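Local coordinates for ABC sugar transporter, periplasmic sugar binding protein (Legionella pneumophila subsp. pneumophila, PDB 3ROT), which probably binds a sugar in the periplasm and hands it to an ABC transporter for uptake into the cell, at residues 199-204 against 227-232. Sequence-based numbering, arbitrary orientation.
Sequences ALDPLG and TPNTVS
With CG of Asn229 anti to its backbone N (chi1 -163°), the amide reaches across to Asp201, whose CG sits beside its own backbone N (chi1 -67°). ND2 of Asn229 gives a bent hydrogen bond, 3.3 Å long, to the anti side of Asp201 OD1. The carboxylate and amide planes stand 50° apart, and the bond leaves the amide plane at a tilt. Two waters reinforce this long link. One donates to Asp201 OD1 and also bonds Thr227 OG1, at 2.7 Å from each; the other accepts from Asn229 ND2 at 2.8 Å and donates to the backbone O of Asp201. Beside this polar layer, CD2 of Leu200 packs against the Thr230 side chain, lying 3.6 Å from its OG1 and 3.8 Å from its CG2, the two side chains crossing at nearly a right angle. Thr227, the N-cap of helix 228-235, shares a 2.6 Å hydrogen bond with Thr230 through their OG1 atoms, which helps fix the threonine surface that Leu200 meets. Leu200 also rests on Val221 and Ser223 of strand 220-224, and the contact joins its helix 197-208 to helix 228-235, which follows that strand in one lobe of this periplasmic-binding-protein fold. Asn229 also packs on Pro228 of the second subunit. The interface thus illustrates helix pairing through a small van der Waals contact and a hydrated polar side: two donors at OD1 would favour the ionised carboxylate of Asp201, and the shorter water bridges probably contribute much of the polar link.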
loop_
_atom_site.group_PDB
_atom_site.type_symbol
_atom_site.label_atom_id
_atom_site.label_comp_id
_atom_site.label_asym_id
_atom_site.label_seq_id
_atom_site.Cartn_x
_atom_site.Cartn_y
_atom_site.Cartn_z
ATOM N N ALA A 199 9.032 1.280 -3.939
ATOM C CA ALA A 199 10.102 2.180 -3.536
ATOM C C ALA A 199 9.638 3.607 -3.820
ATOM O O ALA A 199 9.871 4.521 -3.028
ATOM C CB ALA A 199 11.387 1.880 -4.323
ATOM N N LEU A 200 8.969 3.792 -4.954
ATOM C CA LEU A 200 8.497 5.116 -5.343
ATOM C C LEU A 200 7.454 5.775 -4.430
ATOM O O LEU A 200 7.587 6.955 -4.125
ATOM C CB LEU A 200 7.968 5.092 -6.782
ATOM C CG LEU A 200 7.580 6.466 -7.343
ATOM C CD1 LEU A 200 8.792 7.398 -7.330
ATOM C CD2 LEU A 200 7.055 6.310 -8.768
ATOM N N ASP A 201 6.427 5.049 -3.988
ATOM C CA ASP A 201 5.401 5.672 -3.135
ATOM C C ASP A 201 5.949 6.458 -1.943
ATOM O O ASP A 201 5.685 7.662 -1.810
ATOM C CB ASP A 201 4.396 4.642 -2.606
ATOM C CG ASP A 201 3.548 4.042 -3.694
ATOM O OD1 ASP A 201 3.126 4.786 -4.611
ATOM O OD2 ASP A 201 3.288 2.821 -3.618
ATOM N N PRO A 202 6.690 5.788 -1.039
ATOM C CA PRO A 202 7.222 6.535 0.104
ATOM C C PRO A 202 8.156 7.669 -0.324
ATOM O O PRO A 202 8.216 8.708 0.329
ATOM C CB PRO A 202 7.907 5.453 0.944
ATOM C CG PRO A 202 8.227 4.396 -0.031
ATOM C CD PRO A 202 7.025 4.358 -0.928
ATOM N N LEU A 203 8.872 7.475 -1.430
ATOM C CA LEU A 203 9.748 8.528 -1.933
ATOM C C LEU A 203 8.880 9.687 -2.453
ATOM O O LEU A 203 9.153 10.860 -2.178
ATOM C CB LEU A 203 10.639 8.002 -3.057
ATOM C CG LEU A 203 11.395 9.070 -3.857
ATOM C CD1 LEU A 203 12.256 9.904 -2.921
ATOM C CD2 LEU A 203 12.250 8.404 -4.943
ATOM N N GLY A 204 7.822 9.350 -3.187
ATOM C CA GLY A 204 6.937 10.376 -3.724
ATOM C C GLY A 204 6.277 11.265 -2.674
ATOM O O GLY A 204 5.935 12.423 -2.940
ATOM N N THR A 227 1.510 3.086 -11.939
ATOM C CA THR A 227 0.416 2.957 -10.979
ATOM C C THR A 227 -0.222 4.347 -10.862
ATOM O O THR A 227 0.373 5.339 -11.285
ATOM C CB THR A 227 0.941 2.544 -9.590
ATOM O OG1 THR A 227 1.825 3.558 -9.103
ATOM C CG2 THR A 227 1.693 1.221 -9.662
ATOM N N PRO A 228 -1.437 4.433 -10.295
ATOM C CA PRO A 228 -2.129 5.716 -10.136
ATOM C C PRO A 228 -1.261 6.808 -9.521
ATOM O O PRO A 228 -1.195 7.923 -10.035
ATOM C CB PRO A 228 -3.321 5.349 -9.255
ATOM C CG PRO A 228 -3.670 3.979 -9.780
ATOM C CD PRO A 228 -2.312 3.311 -9.892
ATOM N N ASN A 229 -0.591 6.495 -8.420
ATOM C CA ASN A 229 0.260 7.483 -7.781
ATOM C C ASN A 229 1.460 7.834 -8.662
ATOM O O ASN A 229 1.898 8.981 -8.690
ATOM C CB ASN A 229 0.755 6.983 -6.430
ATOM C CG ASN A 229 1.275 8.111 -5.571
ATOM O OD1 ASN A 229 0.566 9.098 -5.345
ATOM N ND2 ASN A 229 2.512 7.989 -5.097
ATOM N N THR A 230 1.991 6.842 -9.371
ATOM C CA THR A 230 3.132 7.057 -10.259
ATOM C C THR A 230 2.715 8.011 -11.386
ATOM O O THR A 230 3.450 8.936 -11.741
ATOM C CB THR A 230 3.621 5.719 -10.875
ATOM O OG1 THR A 230 3.976 4.808 -9.820
ATOM C CG2 THR A 230 4.847 5.945 -11.777
ATOM N N VAL A 231 1.525 7.791 -11.931
ATOM C CA VAL A 231 1.001 8.633 -13.004
ATOM C C VAL A 231 0.811 10.064 -12.500
ATOM O O VAL A 231 1.089 11.031 -13.206
ATOM C CB VAL A 231 -0.351 8.077 -13.527
ATOM C CG1 VAL A 231 -0.991 9.055 -14.498
ATOM C CG2 VAL A 231 -0.117 6.740 -14.215
ATOM N N SER A 232 0.343 10.196 -11.268
ATOM C CA SER A 232 0.136 11.518 -10.701
ATOM C C SER A 232 1.464 12.245 -10.554
ATOM O O SER A 232 1.566 13.429 -10.872
ATOM C CB SER A 232 -0.543 11.422 -9.337
ATOM O OG SER A 232 -0.768 12.717 -8.820
HETATM O O HOH W 1 1.923 3.128 -6.399
HETATM O O HOH W 2 3.208 9.022 -2.600
#